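Local coordinates for MmeI (Methylophilus methylotrophus, PDB 5HR4), which is a Type IIL restriction-modification enzyme that binds DNA and probably transfers a methyl group from S-adenosyl-L-methionine to the N6 atom of adenine, at residues Gly170-Thr175 with Leu188-Leu193; Lys323-Leu328 with Leu370-Arg375; Leu380-Leu385 with Asp439-Tyr444; Gln403-Gln408 with Leu428-Met433. All coordinates share one frame; numbering follows the deposited sequence.

Interaction 1 of 4, residues Gly170-Thr175 with Leu188-Leu193; sequences GKLHDT and LYLVRL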
# COMPACT_ATOMS: atom_id res chain seq x y z
N GLY A 170 23.12 -5.05 5.30
CA GLY A 170 22.65 -3.71 5.60
C GLY A 170 23.39 -3.07 6.77
O GLY A 170 23.70 -1.88 6.73
N LYS A 171 23.68 -3.85 7.82
CA LYS A 171 24.38 -3.25 8.96
C LYS A 171 25.81 -2.88 8.60
O LYS A 171 26.35 -1.88 9.09
CB LYS A 171 24.34 -4.19 10.18
N LEU A 172 26.44 -3.66 7.72
CA LEU A 172 27.75 -3.28 7.20
C LEU A 172 27.69 -1.92 6.53
O LEU A 172 28.53 -1.04 6.79
CB LEU A 172 28.23 -4.33 6.20
CG LEU A 172 29.58 -4.02 5.56
CD1 LEU A 172 30.63 -4.08 6.63
CD2 LEU A 172 29.87 -5.01 4.40
N HIS A 173 26.68 -1.71 5.69
CA HIS A 173 26.45 -0.42 5.06
C HIS A 173 26.38 0.70 6.09
O HIS A 173 27.15 1.66 6.03
CB HIS A 173 25.17 -0.51 4.23
CG HIS A 173 24.60 0.80 3.81
ND1 HIS A 173 24.04 1.70 4.70
CD2 HIS A 173 24.44 1.35 2.58
CE1 HIS A 173 23.59 2.75 4.03
NE2 HIS A 173 23.82 2.56 2.75
N ASP A 174 25.46 0.59 7.05
CA ASP A 174 25.33 1.65 8.06
C ASP A 174 26.58 1.76 8.93
O ASP A 174 26.90 2.86 9.41
CB ASP A 174 24.10 1.40 8.93
CG ASP A 174 22.78 1.59 8.17
OD1 ASP A 174 22.76 2.31 7.14
OD2 ASP A 174 21.77 1.00 8.61
N THR A 175 27.30 0.65 9.14
CA THR A 175 28.57 0.72 9.87
C THR A 175 29.60 1.54 9.09
O THR A 175 30.31 2.37 9.67
CB THR A 175 29.08 -0.69 10.11
OG1 THR A 175 28.03 -1.47 10.68
CG2 THR A 175 30.29 -0.68 11.06
N LEU A 188 27.39 2.76 -4.09
CA LEU A 188 28.00 1.98 -5.16
C LEU A 188 29.10 1.07 -4.64
O LEU A 188 29.31 -0.02 -5.19
CB LEU A 188 28.53 2.92 -6.24
CG LEU A 188 29.40 2.46 -7.42
CD1 LEU A 188 28.85 1.26 -8.15
CD2 LEU A 188 29.50 3.62 -8.37
N TYR A 189 29.80 1.47 -3.57
CA TYR A 189 30.74 0.55 -2.93
C TYR A 189 30.04 -0.75 -2.56
O TYR A 189 30.51 -1.85 -2.87
CB TYR A 189 31.34 1.19 -1.69
CG TYR A 189 32.67 0.62 -1.23
CD1 TYR A 189 32.71 -0.48 -0.39
CD2 TYR A 189 33.87 1.20 -1.60
CE1 TYR A 189 33.91 -1.01 0.06
CE2 TYR A 189 35.08 0.68 -1.17
CZ TYR A 189 35.10 -0.43 -0.35
OH TYR A 189 36.31 -0.95 0.10
N LEU A 190 28.86 -0.63 -1.95
CA LEU A 190 28.21 -1.80 -1.37
C LEU A 190 27.63 -2.69 -2.46
O LEU A 190 27.84 -3.91 -2.47
CB LEU A 190 27.13 -1.34 -0.39
CG LEU A 190 26.71 -2.40 0.63
CD1 LEU A 190 27.66 -2.42 1.84
CD2 LEU A 190 25.27 -2.19 1.05
N VAL A 191 26.91 -2.08 -3.40
CA VAL A 191 26.40 -2.82 -4.55
C VAL A 191 27.53 -3.48 -5.34
O VAL A 191 27.36 -4.57 -5.90
CB VAL A 191 25.55 -1.84 -5.38
CG1 VAL A 191 26.14 -1.62 -6.77
CG2 VAL A 191 24.08 -2.26 -5.40
N ARG A 192 28.72 -2.87 -5.39
CA ARG A 192 29.87 -3.58 -5.95
C ARG A 192 30.22 -4.82 -5.14
O ARG A 192 30.37 -5.91 -5.70
CB ARG A 192 31.07 -2.65 -6.06
CG ARG A 192 31.00 -1.69 -7.25
CD ARG A 192 31.99 -0.55 -7.07
NE ARG A 192 32.08 0.29 -8.25
CZ ARG A 192 33.15 1.00 -8.58
NH1 ARG A 192 34.23 0.96 -7.80
NH2 ARG A 192 33.16 1.73 -9.69
N LEU A 193 30.36 -4.68 -3.81
CA LEU A 193 30.59 -5.84 -2.96
C LEU A 193 29.55 -6.92 -3.19
O LEU A 193 29.85 -8.12 -3.19
CB LEU A 193 30.59 -5.44 -1.50
CG LEU A 193 31.69 -4.45 -1.17
CD1 LEU A 193 31.38 -3.84 0.18
CD2 LEU A 193 33.01 -5.19 -1.14
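A helical hairpin brings His173 against Leu190: helices 163-178 and 183-200, connected by a short turn and packed at a slant, lie beside helix 416-440 of the methyltransferase part. Leu190 carries the contact from the second helix. With its CG anti to the backbone N (chi1 -160°), the side chain crosses the gap and sets both methyls on His173. CD2 rests on His173 CB at 3.6 Å and on ring atom CD2 of His173 at 3.9 Å, lying at the edge of the imidazole and not over its face. The other methyl, CD1, is 3.9 Å from His173 CB; it also lies 4.3 Å from Leu172 CD2, a looser apolar touch. His173 and Leu190 cross at about a right angle. Outside the pair, Phe417 of helix 416-440 meets both side chains, and Glu187 makes a weak hydrogen bond to His173 NE2. Shortening His173 to alanine would keep the CB contact but is likely to open a gap beside Leu190 and Phe417 where the imidazole lay, and to leave Asp174 without its partner. His173 ND1 lies 2.8 Å from Asp174 OD1, which sits near the ring plane while the N-H approaches from above the carboxylate plane.

Interaction 2 of 4, residues Lys323-Leu328 with Leu370-Arg375; sequences KLIKPL and LVITYR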
# COMPACT_ATOMS: atom_id res chain seq x y z
N LYS A 323 0.75 -11.61 -9.54
CA LYS A 323 -0.66 -11.30 -9.77
C LYS A 323 -0.82 -10.07 -10.65
O LYS A 323 -1.90 -9.84 -11.21
CB LYS A 323 -1.46 -11.02 -8.48
CG LYS A 323 -0.91 -11.55 -7.20
CD LYS A 323 -1.42 -10.70 -6.05
CE LYS A 323 -2.07 -11.55 -4.98
NZ LYS A 323 -2.49 -10.69 -3.84
N LEU A 324 0.22 -9.24 -10.76
CA LEU A 324 0.11 -8.04 -11.56
C LEU A 324 0.62 -8.24 -12.99
O LEU A 324 -0.03 -7.79 -13.95
CB LEU A 324 0.85 -6.90 -10.86
CG LEU A 324 0.75 -5.50 -11.46
CD1 LEU A 324 1.01 -4.55 -10.35
CD2 LEU A 324 1.76 -5.27 -12.58
N ILE A 325 1.76 -8.92 -13.17
CA ILE A 325 2.26 -9.08 -14.54
C ILE A 325 1.59 -10.22 -15.31
O ILE A 325 1.67 -10.23 -16.55
CB ILE A 325 3.79 -9.29 -14.55
CG1 ILE A 325 4.17 -10.62 -13.90
CG2 ILE A 325 4.51 -8.08 -13.90
CD1 ILE A 325 5.67 -10.87 -13.84
N LYS A 326 0.95 -11.19 -14.65
CA LYS A 326 0.31 -12.25 -15.44
C LYS A 326 -0.83 -11.70 -16.28
O LYS A 326 -0.81 -11.90 -17.51
CB LYS A 326 -0.17 -13.41 -14.54
CG LYS A 326 0.94 -14.33 -14.00
CD LYS A 326 0.39 -15.22 -12.87
CE LYS A 326 0.22 -16.68 -13.31
NZ LYS A 326 -0.57 -16.78 -14.56
N PRO A 327 -1.81 -10.98 -15.72
CA PRO A 327 -2.81 -10.34 -16.59
C PRO A 327 -2.24 -9.22 -17.45
O PRO A 327 -2.75 -9.01 -18.55
CB PRO A 327 -3.85 -9.79 -15.59
CG PRO A 327 -3.50 -10.38 -14.27
CD PRO A 327 -2.05 -10.67 -14.30
N LEU A 328 -1.23 -8.49 -16.99
CA LEU A 328 -0.78 -7.34 -17.77
C LEU A 328 -0.21 -7.78 -19.12
O LEU A 328 -0.60 -7.25 -20.17
CB LEU A 328 0.25 -6.52 -17.00
CG LEU A 328 0.54 -5.11 -17.58
CD1 LEU A 328 -0.76 -4.30 -17.78
CD2 LEU A 328 1.56 -4.33 -16.75
N LEU A 370 10.99 -5.26 -12.14
CA LEU A 370 11.83 -5.45 -13.31
C LEU A 370 12.56 -6.79 -13.27
O LEU A 370 12.80 -7.39 -14.33
CB LEU A 370 12.84 -4.31 -13.44
CG LEU A 370 12.12 -2.97 -13.56
CD1 LEU A 370 13.10 -1.81 -13.55
CD2 LEU A 370 11.24 -2.93 -14.79
N VAL A 371 12.92 -7.28 -12.08
CA VAL A 371 13.69 -8.51 -12.00
C VAL A 371 12.80 -9.71 -12.29
O VAL A 371 13.10 -10.52 -13.18
CB VAL A 371 14.39 -8.62 -10.63
CG1 VAL A 371 14.83 -10.04 -10.35
CG2 VAL A 371 15.57 -7.68 -10.57
N ILE A 372 11.66 -9.82 -11.59
CA ILE A 372 10.71 -10.89 -11.88
C ILE A 372 10.31 -10.88 -13.36
O ILE A 372 10.23 -11.95 -13.98
CB ILE A 372 9.46 -10.78 -10.99
CG1 ILE A 372 9.86 -10.90 -9.53
CG2 ILE A 372 8.48 -11.92 -11.31
CD1 ILE A 372 10.50 -12.24 -9.27
N THR A 373 10.04 -9.70 -13.93
CA THR A 373 9.61 -9.66 -15.32
C THR A 373 10.70 -10.20 -16.24
O THR A 373 10.45 -11.05 -17.10
CB THR A 373 9.24 -8.25 -15.76
OG1 THR A 373 8.10 -7.78 -15.02
CG2 THR A 373 8.92 -8.24 -17.25
N TYR A 374 11.93 -9.72 -16.04
CA TYR A 374 13.03 -10.17 -16.88
C TYR A 374 13.26 -11.66 -16.72
O TYR A 374 13.67 -12.33 -17.68
CB TYR A 374 14.29 -9.35 -16.56
CG TYR A 374 15.55 -9.80 -17.26
CD1 TYR A 374 15.67 -9.69 -18.64
CD2 TYR A 374 16.62 -10.33 -16.55
CE1 TYR A 374 16.81 -10.11 -19.30
CE2 TYR A 374 17.77 -10.74 -17.19
CZ TYR A 374 17.85 -10.64 -18.57
OH TYR A 374 18.99 -11.05 -19.22
N ARG A 375 13.00 -12.22 -15.54
CA ARG A 375 13.23 -13.65 -15.35
C ARG A 375 12.18 -14.47 -16.08
O ARG A 375 12.49 -15.47 -16.74
CB ARG A 375 13.27 -13.99 -13.86
CG ARG A 375 12.88 -15.42 -13.58
CD ARG A 375 13.37 -15.91 -12.23
NE ARG A 375 12.52 -15.48 -11.12
CZ ARG A 375 11.25 -15.84 -10.97
NH1 ARG A 375 10.68 -16.61 -11.88
NH2 ARG A 375 10.55 -15.43 -9.92
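Helix 318-340 meets Ile372 and Thr373 of helix 368-388 through Ile325. Along 323-328, Leu324 comes first and turns to the central sheet, touching Leu479 and Ala534. Next is Ile325 itself, whose CG1 stands between the backbone N and the carbonyl carbon (chi1 66°) and whose chain then runs extended, so that CD1 reaches the second helix. There CD1 lies 3.9 Å from Ile372 CG2, the two side chains crossing at about a right angle; the CG1 branch of Ile372 turns off elsewhere. The other branch, Ile325 CG2, lies 3.8 Å from Thr373 OG1. That hydroxyl is turned back along its own helix, donating to Phe369 O, so Ile325 meets it by van der Waals contact alone. At Pro327, which has no N-H to give, the helix kinks and widens into a pi-type turn, and Leu328 returns to the sheet beside Leu479. With no hydrogen bond across it, this is a buried, largely apolar seam, with the side chain of Ile372 about 8 Å from the bound sinefungin. Helix 318-340 and helix 368-388, which follows strand 359-361, thus pack together beside the central sheet of a Rossmann-like methyltransferase fold, with Leu324, Ile325 and Leu328 on strand 477-480.

Interaction 3 of 4, residues Leu380-Leu385 with Asp439-Tyr444; sequences LEIEVL and DEFGNY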
# COMPACT_ATOMS: atom_id res chain seq x y z
N LEU A 380 10.57 -17.85 -20.61
CA LEU A 380 9.84 -17.99 -21.87
C LEU A 380 10.80 -18.16 -23.04
O LEU A 380 10.70 -19.12 -23.81
CB LEU A 380 8.94 -16.79 -22.08
CG LEU A 380 8.22 -16.75 -23.40
CD1 LEU A 380 7.41 -18.02 -23.58
CD2 LEU A 380 7.31 -15.55 -23.36
N GLU A 381 11.78 -17.25 -23.15
CA GLU A 381 12.78 -17.28 -24.21
C GLU A 381 13.58 -18.58 -24.27
O GLU A 381 14.19 -18.86 -25.31
CB GLU A 381 13.76 -16.12 -24.05
CG GLU A 381 14.54 -15.84 -25.31
CD GLU A 381 15.89 -15.18 -25.05
OE1 GLU A 381 16.52 -15.50 -24.01
OE2 GLU A 381 16.32 -14.36 -25.91
N ILE A 382 13.65 -19.36 -23.19
CA ILE A 382 14.29 -20.68 -23.29
C ILE A 382 13.44 -21.61 -24.15
O ILE A 382 13.94 -22.28 -25.06
CB ILE A 382 14.52 -21.29 -21.89
CG1 ILE A 382 15.83 -20.83 -21.27
CG2 ILE A 382 14.52 -22.83 -21.96
CD1 ILE A 382 15.96 -21.26 -19.80
N GLU A 383 12.14 -21.68 -23.87
CA GLU A 383 11.25 -22.53 -24.65
C GLU A 383 11.19 -22.06 -26.10
O GLU A 383 11.02 -22.88 -27.01
CB GLU A 383 9.85 -22.55 -24.02
CG GLU A 383 9.82 -23.09 -22.58
CD GLU A 383 10.66 -24.37 -22.41
OE1 GLU A 383 10.58 -25.29 -23.26
OE2 GLU A 383 11.42 -24.47 -21.42
N VAL A 384 11.36 -20.75 -26.34
CA VAL A 384 11.38 -20.26 -27.72
C VAL A 384 12.59 -20.83 -28.46
O VAL A 384 12.46 -21.37 -29.57
CB VAL A 384 11.37 -18.73 -27.76
CG1 VAL A 384 11.84 -18.24 -29.13
CG2 VAL A 384 9.97 -18.20 -27.45
N LEU A 385 13.77 -20.72 -27.86
CA LEU A 385 14.96 -21.31 -28.47
C LEU A 385 14.85 -22.83 -28.55
O LEU A 385 15.41 -23.43 -29.48
CB LEU A 385 16.21 -20.88 -27.71
CG LEU A 385 16.36 -19.37 -27.93
CD1 LEU A 385 17.47 -18.67 -27.10
CD2 LEU A 385 16.56 -19.14 -29.41
N ASP A 439 22.56 -24.71 -18.59
CA ASP A 439 22.26 -26.05 -18.13
C ASP A 439 21.35 -26.79 -19.10
O ASP A 439 21.60 -27.96 -19.42
CB ASP A 439 21.61 -26.01 -16.74
CG ASP A 439 22.54 -25.44 -15.68
OD1 ASP A 439 23.74 -25.22 -15.97
OD2 ASP A 439 22.06 -25.21 -14.54
N GLU A 440 20.29 -26.12 -19.59
CA GLU A 440 19.33 -26.80 -20.45
C GLU A 440 20.00 -27.38 -21.69
O GLU A 440 19.71 -28.51 -22.09
CB GLU A 440 18.22 -25.85 -20.88
CG GLU A 440 17.34 -25.38 -19.75
CD GLU A 440 16.63 -26.52 -19.06
OE1 GLU A 440 16.24 -27.49 -19.75
OE2 GLU A 440 16.48 -26.42 -17.81
N PHE A 441 20.87 -26.60 -22.32
CA PHE A 441 21.42 -26.95 -23.62
C PHE A 441 22.89 -27.32 -23.55
O PHE A 441 23.57 -27.34 -24.58
CB PHE A 441 21.24 -25.80 -24.60
CG PHE A 441 19.83 -25.33 -24.71
CD1 PHE A 441 18.79 -26.24 -24.75
CD2 PHE A 441 19.55 -23.98 -24.76
CE1 PHE A 441 17.49 -25.81 -24.84
CE2 PHE A 441 18.24 -23.53 -24.86
CZ PHE A 441 17.21 -24.45 -24.90
N GLY A 442 23.40 -27.61 -22.35
CA GLY A 442 24.80 -27.93 -22.16
C GLY A 442 25.81 -27.16 -23.00
O GLY A 442 26.55 -27.77 -23.77
N ASN A 443 25.85 -25.83 -22.89
CA ASN A 443 27.05 -25.11 -23.30
C ASN A 443 27.11 -23.80 -22.54
O ASN A 443 26.09 -23.13 -22.36
CB ASN A 443 27.13 -24.86 -24.82
CG ASN A 443 25.93 -24.10 -25.34
OD1 ASN A 443 24.83 -24.20 -24.79
ND2 ASN A 443 26.14 -23.36 -26.44
N TYR A 444 28.32 -23.45 -22.12
CA TYR A 444 28.50 -22.31 -21.22
C TYR A 444 28.24 -21.01 -21.96
O TYR A 444 28.77 -20.79 -23.05
CB TYR A 444 29.90 -22.30 -20.64
CG TYR A 444 30.09 -21.25 -19.55
CD1 TYR A 444 29.78 -21.54 -18.22
CD2 TYR A 444 30.59 -19.98 -19.86
CE1 TYR A 444 29.96 -20.61 -17.23
CE2 TYR A 444 30.77 -19.04 -18.87
CZ TYR A 444 30.46 -19.36 -17.55
OH TYR A 444 30.64 -18.41 -16.55
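Phe441 puts the rim of its ring against the turn of helix 368-388 that holds Ile382 and Leu385. The ring's far atom, CZ, comes to 3.9 Å from Ile382 O, which lies at the edge and near the ring plane, so the aromatic C-H side meets the carbonyl oxygen. The same CZ is 4.3 Å from Ile382 CG2. One bond along the ring, Phe441 CE2 lies 4.4 Å from Leu385 CB, a loose contact one helical turn further on. Beside the ring, Ile382 CD1 touches the aliphatic part of Glu440, 4.3 Å from its CG.

What aims the ring is partly its own neighbour. Phe441 CG stands anti to the carbonyl carbon (chi1 -54°), and Glu440 CB covers one ring face, 3.9 Å above the plane and offset toward the rim. Helix 416-440 gives out at Phe441, and Gly442 takes a left-handed backbone turn (phi 38°). Further out, Leu396 packs on both Phe441 and Leu385. Arg386 gives NH1 to Glu440 and NH2 to Glu383, two salt bridges that link carboxylates which would otherwise probably repel each other. Strands 359-361, 409-413 and 455-458 alternate in sequence with the two long helices 368-388 and 416-440, so the contact joins the C-terminal parts of these helices in the beta-alpha-beta-alpha-beta half of a Rossmann-like methyltransferase domain, well away from the bound DNA.

Interaction 4 of 4, residues Gln403-Gln408 with Leu428-Met433; sequences QINVDQ and LTDHQM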
# COMPACT_ATOMS: atom_id res chain seq x y z
N GLN A 403 18.57 -13.14 -27.29
CA GLN A 403 18.31 -11.74 -27.61
C GLN A 403 17.97 -10.89 -26.39
O GLN A 403 18.59 -9.84 -26.16
CB GLN A 403 17.19 -11.63 -28.64
CG GLN A 403 17.65 -11.85 -30.06
CD GLN A 403 16.72 -11.19 -31.05
OE1 GLN A 403 16.67 -9.96 -31.15
NE2 GLN A 403 15.96 -12.00 -31.77
N ILE A 404 16.99 -11.35 -25.60
CA ILE A 404 16.46 -10.60 -24.47
C ILE A 404 17.57 -10.17 -23.51
O ILE A 404 18.55 -10.90 -23.28
CB ILE A 404 15.37 -11.45 -23.80
CG1 ILE A 404 14.23 -11.62 -24.80
CG2 ILE A 404 14.83 -10.82 -22.54
CD1 ILE A 404 13.29 -12.73 -24.47
N ASN A 405 17.45 -8.95 -22.97
CA ASN A 405 18.54 -8.39 -22.19
C ASN A 405 18.03 -7.22 -21.35
O ASN A 405 16.95 -6.67 -21.59
CB ASN A 405 19.71 -7.95 -23.08
CG ASN A 405 21.07 -8.22 -22.45
OD1 ASN A 405 21.22 -8.26 -21.22
ND2 ASN A 405 22.07 -8.41 -23.30
N VAL A 406 18.85 -6.83 -20.38
CA VAL A 406 18.49 -5.80 -19.41
C VAL A 406 18.24 -4.44 -20.05
O VAL A 406 17.52 -3.62 -19.48
CB VAL A 406 19.58 -5.71 -18.32
CG1 VAL A 406 19.69 -7.05 -17.61
CG2 VAL A 406 20.93 -5.38 -18.97
N ASP A 407 18.78 -4.18 -21.22
CA ASP A 407 18.47 -2.87 -21.81
C ASP A 407 17.01 -2.70 -22.14
O ASP A 407 16.64 -1.72 -22.75
CB ASP A 407 19.32 -2.59 -23.06
CG ASP A 407 19.27 -3.72 -24.09
OD1 ASP A 407 18.28 -4.48 -24.14
OD2 ASP A 407 20.23 -3.83 -24.89
N GLN A 408 16.13 -3.62 -21.78
CA GLN A 408 14.70 -3.46 -22.02
C GLN A 408 13.96 -2.95 -20.78
O GLN A 408 12.74 -2.78 -20.83
CB GLN A 408 14.10 -4.78 -22.49
CG GLN A 408 14.88 -5.40 -23.63
CD GLN A 408 14.44 -6.82 -24.00
OE1 GLN A 408 15.27 -7.71 -24.19
NE2 GLN A 408 13.13 -7.04 -24.09
N LEU A 428 22.58 -9.67 -11.95
CA LEU A 428 22.63 -10.96 -11.28
C LEU A 428 21.54 -11.89 -11.81
O LEU A 428 21.79 -13.08 -12.05
CB LEU A 428 22.49 -10.79 -9.76
CG LEU A 428 23.36 -9.76 -9.03
CD1 LEU A 428 23.10 -9.79 -7.51
CD2 LEU A 428 24.85 -9.92 -9.36
N THR A 429 20.33 -11.37 -12.01
CA THR A 429 19.29 -12.19 -12.61
C THR A 429 19.69 -12.62 -14.01
O THR A 429 19.53 -13.79 -14.38
CB THR A 429 17.95 -11.47 -12.62
OG1 THR A 429 17.76 -10.77 -11.38
CG2 THR A 429 16.84 -12.48 -12.77
N ASP A 430 20.25 -11.70 -14.80
CA ASP A 430 20.81 -12.06 -16.09
C ASP A 430 21.74 -13.26 -15.96
O ASP A 430 21.54 -14.29 -16.62
CB ASP A 430 21.56 -10.88 -16.70
CG ASP A 430 22.21 -11.22 -18.04
OD1 ASP A 430 21.46 -11.33 -19.03
OD2 ASP A 430 23.45 -11.36 -18.10
N HIS A 431 22.75 -13.15 -15.10
CA HIS A 431 23.68 -14.27 -14.97
C HIS A 431 23.00 -15.53 -14.46
O HIS A 431 23.31 -16.63 -14.91
CB HIS A 431 24.82 -13.94 -14.05
CG HIS A 431 25.90 -14.97 -14.08
ND1 HIS A 431 26.59 -15.28 -15.23
CD2 HIS A 431 26.43 -15.74 -13.10
CE1 HIS A 431 27.49 -16.20 -14.97
NE2 HIS A 431 27.41 -16.51 -13.69
N GLN A 432 22.10 -15.39 -13.48
CA GLN A 432 21.36 -16.56 -13.00
C GLN A 432 20.65 -17.26 -14.15
O GLN A 432 20.71 -18.49 -14.25
CB GLN A 432 20.36 -16.16 -11.92
CG GLN A 432 20.93 -16.29 -10.51
CD GLN A 432 20.02 -15.68 -9.48
OE1 GLN A 432 19.17 -14.85 -9.82
NE2 GLN A 432 20.17 -16.09 -8.22
N MET A 433 20.03 -16.50 -15.05
CA MET A 433 19.35 -17.10 -16.18
C MET A 433 20.34 -17.64 -17.21
O MET A 433 20.12 -18.72 -17.78
CB MET A 433 18.40 -16.10 -16.82
CG MET A 433 17.27 -15.68 -15.90
SD MET A 433 16.40 -17.09 -15.14
CE MET A 433 15.85 -17.95 -16.59
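Asn405 and Val406 meet Asp430 in a small, buried contact between a loop and a helix: residues 403-408 lead into strand 409-413, and Asp430 belongs to helix 416-440, which follows that strand. No hydrogen bond crosses between the two segments. Val406 CG1 lies 4.4 Å from Asp430 CB. The side chains of Asn405 and Asp430 cross at a slant, although their amide and carboxylate planes are only 13° apart. Their nearest atoms are both oxygens, Asn405 OD1 and Asp430 OD1, 3.8 Å apart, so each takes its donors from elsewhere. Asn405 OD1 accepts the backbone N-H of Val406 at 2.9 Å, reached almost at right angles to the C=O bond. Asp430 OD1 is held by the Tyr374 hydroxyl and by a salt bridge to Arg447, whose other nitrogen grips Ile404 O and thereby ties the loop to the carboxylate. Asp430 CG stands anti to the backbone N (chi1 178°), which sends the carboxylate across to the loop.

The loop also closes on itself: Gln408 OE1 receives Asn405 N at 2.8 Å with an N-H...O angle of 152°. A leucine in place of Asn405 would probably leave Val406 N without its side-chain acceptor and set an apolar branch against the Asp430 carboxylate. Around the pair, helix 368-388 supplies Tyr374, helix 344-355 packs on Ile404 and Asn405, and helix 183-200 packs on Leu428, earlier in helix 416-440, while Gln408 pairs with Phe359 by backbone hydrogen bonds where the loop enters strand 409-413.

How the interactions relate
Interactions 2, 3 and 4 belong to the Rossmann-like core, whereas interaction 1 joins helices 163-178 and 183-200, which pack on helix 416-440; its nearest atoms are about 7 Å from interaction 4. Helix 368-388 serves both 2 and 3, and helix 416-440 serves both 3 and 4. Interactions 1 and 2 are fully buried and rely on leucine or isoleucine methyls; interaction 3, at the helix ends, is partly open, with Arg386 from outside its segments on the more exposed side; interaction 4 is buried yet polar, its oxygens supplied by the loop's own backbone and by Tyr374 and Arg447. Among the links between them, Glu381 OE2 accepts the backbone N of Gln403 and of Ile404, and Val371 packs on Thr429.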